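Local coordinates for protein acyl-coenzyme A oxidase 1 (Yarrowia lipolytica, PDB 5Y9D) that catalyses the FAD-dependent oxidation of acyl-CoA to trans-2-enoyl-CoA, passing electrons to oxygen to give hydrogen peroxide in peroxisomal fatty acid beta-oxidation, at residues T126-S138 / G155-A167. Numbering follows the deposited sequence.
Sequences TRLSIHNNLFIGS and GAVAVKQFYGCFA. With FAD (flavin-adenine dinucleotide), chain C.
His131 and Tyr163 each join segment 126-138 of helix 122-142 to the chain 155-167 by a hydrogen bond. The backbone N of Gly164 donates to His131 ND1 (3.1 Å), 25° out of the imidazole plane, while the Tyr163 hydroxyl donates a hydrogen bond to Arg127 O (2.6 Å). His131 N bonds to Leu128 O rather than to Arg127 O, and a tyrosine is long enough to reach that carbonyl. With CG anti to the backbone N (chi1 160°), the His131 ring is carried out to the incoming chain, its ND1 turned to Gly164 and its NE2 side to Val159 CG2. Replacing His131 by an alanine is likely to leave the Gly164 N-H without its acceptor and open a gap between Gly164 and Val159.

Aromatic rings do much of the remaining work. His131 CB sits over the Tyr163 ring in a CH-pi contact, 4.1 Å from its centroid. Gly164 CA does the same over Phe135, 3.9 Å from that centroid; a side chain at Gly164 would run into the ring, so glycine suits the spot. Phe135 CZ reaches the edge of Phe162 at CE1 (3.6 Å), the two planes oblique at 48°.

Apolar packing continues toward the flavin. Leu134 CB meets Phe166 CD1 at 3.6 Å, and Ser138 OG, bonded to Leu134 O, lies at the edge of the Phe166 ring. Phe166 O accepts from FAD N3 at 3.2 Å, so the helix packs behind a strand that supplies one of the hydrogen bonds to the isoalloxazine.

Beyond, Cys165 and Ala167 pair with strand 216-225, Leu128 and Tyr163 touch helix 84-98, and Val159 packs on Phe694 of the second subunit.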
loop_
_atom_site.group_PDB
_atom_site.type_symbol
_atom_site.label_atom_id
_atom_site.label_comp_id
_atom_site.label_asym_id
_atom_site.label_seq_id
_atom_site.Cartn_x
_atom_site.Cartn_y
_atom_site.Cartn_z
ATOM N N THR A 126 -2.691 16.145 12.009
ATOM C CA THR A 126 -3.659 16.717 11.087
ATOM C C THR A 126 -4.689 17.621 11.778
ATOM O O THR A 126 -5.043 18.709 11.253
ATOM C CB THR A 126 -4.392 15.607 10.358
ATOM O OG1 THR A 126 -3.436 14.802 9.693
ATOM C CG2 THR A 126 -5.362 16.162 9.331
ATOM N N ARG A 127 -5.168 17.167 12.945
ATOM C CA ARG A 127 -6.244 17.863 13.632
ATOM C C ARG A 127 -5.775 19.219 14.170
ATOM O O ARG A 127 -6.537 20.163 14.296
ATOM C CB ARG A 127 -6.838 17.010 14.750
ATOM C CG ARG A 127 -8.140 17.580 15.309
ATOM C CD ARG A 127 -9.114 16.477 15.609
ATOM N NE ARG A 127 -10.295 16.934 16.317
ATOM C CZ ARG A 127 -10.989 16.199 17.190
ATOM N NH1 ARG A 127 -10.626 14.948 17.508
ATOM N NH2 ARG A 127 -12.068 16.723 17.757
ATOM N N LEU A 128 -4.509 19.320 14.471
ATOM C CA LEU A 128 -3.955 20.590 14.848
ATOM C C LEU A 128 -3.710 21.424 13.599
ATOM O O LEU A 128 -3.913 22.629 13.553
ATOM C CB LEU A 128 -2.644 20.339 15.574
ATOM C CG LEU A 128 -1.933 21.556 16.119
ATOM C CD1 LEU A 128 -2.872 22.367 16.981
ATOM C CD2 LEU A 128 -0.737 21.077 16.917
ATOM N N SER A 129 -3.248 20.743 12.582
ATOM C CA SER A 129 -2.716 21.374 11.412
ATOM C C SER A 129 -3.795 22.151 10.630
ATOM O O SER A 129 -3.542 23.258 10.194
ATOM C CB SER A 129 -2.045 20.292 10.577
ATOM O OG SER A 129 -1.534 20.804 9.393
ATOM N N ILE A 130 -5.006 21.613 10.507
ATOM C CA ILE A 130 -6.061 22.310 9.775
ATOM C C ILE A 130 -6.366 23.736 10.281
ATOM O O ILE A 130 -6.896 24.572 9.548
ATOM C CB ILE A 130 -7.379 21.485 9.697
ATOM C CG1 ILE A 130 -7.904 21.158 11.108
ATOM C CG2 ILE A 130 -7.197 20.203 8.852
ATOM C CD1 ILE A 130 -8.867 22.197 11.634
ATOM N N HIS A 131 -6.050 24.016 11.525
ATOM C CA HIS A 131 -6.294 25.347 12.058
ATOM C C HIS A 131 -5.070 26.186 11.936
ATOM O O HIS A 131 -5.063 27.266 11.340
ATOM C CB HIS A 131 -6.659 25.278 13.532
ATOM C CG HIS A 131 -6.469 26.565 14.233
ATOM N ND1 HIS A 131 -7.411 27.565 14.202
ATOM C CD2 HIS A 131 -5.441 27.035 14.972
ATOM C CE1 HIS A 131 -6.979 28.595 14.899
ATOM N NE2 HIS A 131 -5.785 28.298 15.380
ATOM N N ASN A 132 -4.006 25.660 12.514
ATOM C CA ASN A 132 -2.783 26.400 12.717
ATOM C C ASN A 132 -1.957 26.477 11.435
ATOM O O ASN A 132 -1.298 27.460 11.228
ATOM C CB ASN A 132 -2.053 25.777 13.889
ATOM C CG ASN A 132 -0.581 25.796 13.734
ATOM O OD1 ASN A 132 0.020 24.809 13.346
ATOM N ND2 ASN A 132 0.015 26.915 14.047
ATOM N N ASN A 133 -2.049 25.483 10.554
ATOM C CA ASN A 133 -1.416 25.533 9.198
ATOM C C ASN A 133 -2.398 26.074 8.144
ATOM O O ASN A 133 -2.192 27.144 7.607
ATOM C CB ASN A 133 -0.833 24.135 8.787
ATOM C CG ASN A 133 -0.388 24.045 7.308
ATOM O OD1 ASN A 133 0.402 24.861 6.829
ATOM N ND2 ASN A 133 -0.853 23.000 6.597
ATOM N N LEU A 134 -3.483 25.358 7.874
ATOM C CA LEU A 134 -4.373 25.718 6.773
ATOM C C LEU A 134 -5.222 26.947 7.024
ATOM O O LEU A 134 -5.256 27.839 6.203
ATOM C CB LEU A 134 -5.263 24.545 6.424
ATOM C CG LEU A 134 -4.477 23.356 5.862
ATOM C CD1 LEU A 134 -5.398 22.186 5.562
ATOM C CD2 LEU A 134 -3.737 23.777 4.610
ATOM N N PHE A 135 -5.877 27.012 8.173
ATOM C CA PHE A 135 -6.799 28.086 8.423
ATOM C C PHE A 135 -6.058 29.391 8.683
ATOM O O PHE A 135 -6.376 30.425 8.088
ATOM C CB PHE A 135 -7.758 27.766 9.580
ATOM C CG PHE A 135 -8.510 28.946 10.037
ATOM C CD1 PHE A 135 -9.661 29.319 9.398
ATOM C CD2 PHE A 135 -7.999 29.761 11.023
ATOM C CE1 PHE A 135 -10.348 30.448 9.781
ATOM C CE2 PHE A 135 -8.674 30.912 11.409
ATOM C CZ PHE A 135 -9.860 31.246 10.787
ATOM N N ILE A 136 -5.076 29.330 9.572
ATOM C CA ILE A 136 -4.310 30.516 9.957
ATOM C C ILE A 136 -3.479 31.015 8.808
ATOM O O ILE A 136 -3.399 32.235 8.587
ATOM C CB ILE A 136 -3.427 30.219 11.179
ATOM C CG1 ILE A 136 -4.310 30.211 12.425
ATOM C CG2 ILE A 136 -2.263 31.211 11.325
ATOM C CD1 ILE A 136 -4.940 31.538 12.739
ATOM N N GLY A 137 -2.887 30.081 8.065
ATOM C CA GLY A 137 -2.014 30.428 6.938
ATOM C C GLY A 137 -2.781 31.169 5.863
ATOM O O GLY A 137 -2.240 32.070 5.217
ATOM N N SER A 138 -4.051 30.787 5.693
ATOM C CA SER A 138 -4.912 31.430 4.726
ATOM C C SER A 138 -5.279 32.835 5.170
ATOM O O SER A 138 -5.349 33.704 4.341
ATOM C CB SER A 138 -6.177 30.609 4.429
ATOM O OG SER A 138 -5.862 29.270 4.051
ATOM N N GLY A 155 -9.293 35.562 18.887
ATOM C CA GLY A 155 -8.848 34.291 19.466
ATOM C C GLY A 155 -8.215 33.321 18.484
ATOM O O GLY A 155 -7.786 32.243 18.876
ATOM N N ALA A 156 -8.135 33.699 17.210
ATOM C CA ALA A 156 -7.764 32.779 16.152
ATOM C C ALA A 156 -6.420 32.123 16.333
ATOM O O ALA A 156 -6.342 30.889 16.355
ATOM C CB ALA A 156 -7.814 33.484 14.809
ATOM N N VAL A 157 -5.359 32.924 16.454
ATOM C CA VAL A 157 -4.009 32.386 16.735
ATOM C C VAL A 157 -3.946 31.653 18.098
ATOM O O VAL A 157 -3.557 30.481 18.152
ATOM C CB VAL A 157 -2.902 33.466 16.664
ATOM C CG1 VAL A 157 -1.538 32.873 16.952
ATOM C CG2 VAL A 157 -2.854 34.104 15.285
ATOM N N ALA A 158 -4.396 32.290 19.179
ATOM C CA ALA A 158 -4.380 31.635 20.511
ATOM C C ALA A 158 -5.278 30.357 20.708
ATOM O O ALA A 158 -5.125 29.630 21.686
ATOM C CB ALA A 158 -4.709 32.671 21.583
ATOM N N VAL A 159 -6.206 30.116 19.784
ATOM C CA VAL A 159 -7.222 29.066 19.895
ATOM C C VAL A 159 -8.048 29.212 21.181
ATOM O O VAL A 159 -8.230 28.284 21.952
ATOM C CB VAL A 159 -6.598 27.676 19.712
ATOM C CG1 VAL A 159 -7.644 26.706 19.270
ATOM C CG2 VAL A 159 -5.571 27.692 18.599
ATOM N N LYS A 160 -8.507 30.424 21.411
ATOM C CA LYS A 160 -9.362 30.711 22.525
ATOM C C LYS A 160 -10.723 31.104 22.017
ATOM O O LYS A 160 -10.890 32.127 21.384
ATOM C CB LYS A 160 -8.761 31.840 23.342
ATOM C CG LYS A 160 -7.346 31.571 23.803
ATOM C CD LYS A 160 -7.151 31.990 25.243
ATOM C CE LYS A 160 -5.753 31.675 25.734
ATOM N NZ LYS A 160 -5.692 31.296 27.172
ATOM N N GLN A 161 -11.698 30.266 22.306
ATOM C CA GLN A 161 -13.062 30.488 21.902
ATOM C C GLN A 161 -13.147 30.433 20.397
ATOM O O GLN A 161 -14.073 30.932 19.813
ATOM C CB GLN A 161 -13.546 31.831 22.411
ATOM C CG GLN A 161 -13.432 31.986 23.907
ATOM C CD GLN A 161 -14.532 32.822 24.500
ATOM O OE1 GLN A 161 -15.569 33.013 23.901
ATOM N NE2 GLN A 161 -14.303 33.319 25.689
ATOM N N PHE A 162 -12.137 29.863 19.772
ATOM C CA PHE A 162 -12.026 29.882 18.342
ATOM C C PHE A 162 -11.283 28.658 17.837
ATOM O O PHE A 162 -10.170 28.424 18.243
ATOM C CB PHE A 162 -11.256 31.138 17.974
ATOM C CG PHE A 162 -11.399 31.541 16.557
ATOM C CD1 PHE A 162 -10.800 30.806 15.563
ATOM C CD2 PHE A 162 -12.116 32.657 16.217
ATOM C CE1 PHE A 162 -10.924 31.175 14.254
ATOM C CE2 PHE A 162 -12.237 33.035 14.906
ATOM C CZ PHE A 162 -11.642 32.294 13.925
ATOM N N TYR A 163 -11.884 27.895 16.941
ATOM C CA TYR A 163 -11.161 26.864 16.230
ATOM C C TYR A 163 -11.448 26.912 14.744
ATOM O O TYR A 163 -12.576 26.900 14.346
ATOM C CB TYR A 163 -11.433 25.476 16.803
ATOM C CG TYR A 163 -10.271 24.556 16.597
ATOM C CD1 TYR A 163 -9.248 24.511 17.502
ATOM C CD2 TYR A 163 -10.183 23.762 15.480
ATOM C CE1 TYR A 163 -8.170 23.696 17.311
ATOM C CE2 TYR A 163 -9.108 22.941 15.278
ATOM C CZ TYR A 163 -8.111 22.916 16.194
ATOM O OH TYR A 163 -7.033 22.113 16.009
ATOM N N GLY A 164 -10.420 26.924 13.924
ATOM C CA GLY A 164 -10.587 27.188 12.528
ATOM C C GLY A 164 -10.522 25.914 11.732
ATOM O O GLY A 164 -10.045 24.894 12.225
ATOM N N CYS A 165 -11.016 25.965 10.503
ATOM C CA CYS A 165 -10.830 24.865 9.546
ATOM C C CYS A 165 -10.803 25.426 8.118
ATOM O O CYS A 165 -10.940 26.634 7.913
ATOM C CB CYS A 165 -11.931 23.826 9.697
ATOM S SG CYS A 165 -13.544 24.407 9.100
ATOM N N PHE A 166 -10.659 24.555 7.134
ATOM C CA PHE A 166 -10.286 24.961 5.774
ATOM C C PHE A 166 -11.220 24.283 4.801
ATOM O O PHE A 166 -11.081 23.124 4.523
ATOM C CB PHE A 166 -8.821 24.550 5.554
ATOM C CG PHE A 166 -8.245 24.909 4.203
ATOM C CD1 PHE A 166 -7.520 26.067 4.036
ATOM C CD2 PHE A 166 -8.331 24.030 3.140
ATOM C CE1 PHE A 166 -6.942 26.377 2.826
ATOM C CE2 PHE A 166 -7.733 24.324 1.918
ATOM C CZ PHE A 166 -7.052 25.500 1.768
ATOM N N ALA A 167 -12.204 25.003 4.308
ATOM C CA ALA A 167 -13.288 24.390 3.534
ATOM C C ALA A 167 -13.165 24.686 2.062
ATOM O O ALA A 167 -13.865 25.530 1.529
ATOM C CB ALA A 167 -14.640 24.839 4.077
HETATM P PA FAD C . -10.323 14.267 -8.273
HETATM O O1A FAD C . -11.758 14.018 -8.439
HETATM O O2A FAD C . -9.713 15.539 -8.671
HETATM O O5B FAD C . -9.557 13.118 -9.014
HETATM C C5B FAD C . -9.997 11.776 -9.090
HETATM C C4B FAD C . -9.001 10.949 -9.887
HETATM O O4B FAD C . -8.972 11.394 -11.231
HETATM C C3B FAD C . -7.596 11.109 -9.364
HETATM O O3B FAD C . -6.948 9.854 -9.362
HETATM C C2B FAD C . -6.894 11.984 -10.359
HETATM O O2B FAD C . -5.546 11.586 -10.479
HETATM C C1B FAD C . -7.664 11.746 -11.631
HETATM N N9A FAD C . -7.685 12.989 -12.410
HETATM C C8A FAD C . -8.273 14.124 -12.057
HETATM N N7A FAD C . -8.093 15.062 -12.986
HETATM C C5A FAD C . -7.370 14.526 -13.968
HETATM C C6A FAD C . -6.812 14.971 -15.260
HETATM N N6A FAD C . -7.001 16.214 -15.712
HETATM N N1A FAD C . -6.117 14.090 -15.974
HETATM C C2A FAD C . -5.921 12.856 -15.546
HETATM N N3A FAD C . -6.384 12.383 -14.395
HETATM C C4A FAD C . -7.102 13.157 -13.575
HETATM N N1 FAD C . -9.894 19.157 1.565
HETATM C C2 FAD C . -9.977 20.322 2.204
HETATM O O2 FAD C . -10.251 21.324 1.558
HETATM N N3 FAD C . -9.780 20.439 3.507
HETATM C C4 FAD C . -9.478 19.409 4.272
HETATM O O4 FAD C . -9.303 19.533 5.473
HETATM C C4X FAD C . -9.363 18.095 3.650
HETATM N N5 FAD C . -9.063 17.022 4.362
HETATM C C5X FAD C . -8.977 15.840 3.775
HETATM C C6 FAD C . -8.690 14.751 4.548
HETATM C C7 FAD C . -8.597 13.520 3.981
HETATM C C7M FAD C . -8.255 12.352 4.854
HETATM C C8 FAD C . -8.807 13.375 2.524
HETATM C C8M FAD C . -8.712 12.046 1.848
HETATM C C9 FAD C . -9.096 14.463 1.750
HETATM C C9A FAD C . -9.198 15.694 2.327
HETATM N N10 FAD C . -9.503 16.813 1.557
HETATM C C10 FAD C . -9.596 18.031 2.210
HETATM C "C1'" FAD C . -9.736 16.719 0.122
HETATM C "C2'" FAD C . -8.486 16.345 -0.656
HETATM O "O2'" FAD C . -7.661 17.476 -0.843
HETATM C "C3'" FAD C . -8.899 15.778 -1.993
HETATM O "O3'" FAD C . -9.069 14.386 -1.819
HETATM C "C4'" FAD C . -7.857 15.953 -3.067
HETATM O "O4'" FAD C . -7.767 17.318 -3.446
HETATM C "C5'" FAD C . -8.201 15.099 -4.277
HETATM O "O5'" FAD C . -9.379 15.587 -4.870
HETATM P P FAD C . -10.490 14.672 -5.497
HETATM O O1P FAD C . -10.773 13.541 -4.639
HETATM O O2P FAD C . -11.551 15.612 -5.865
HETATM O O3P FAD C . -9.861 14.026 -6.786
#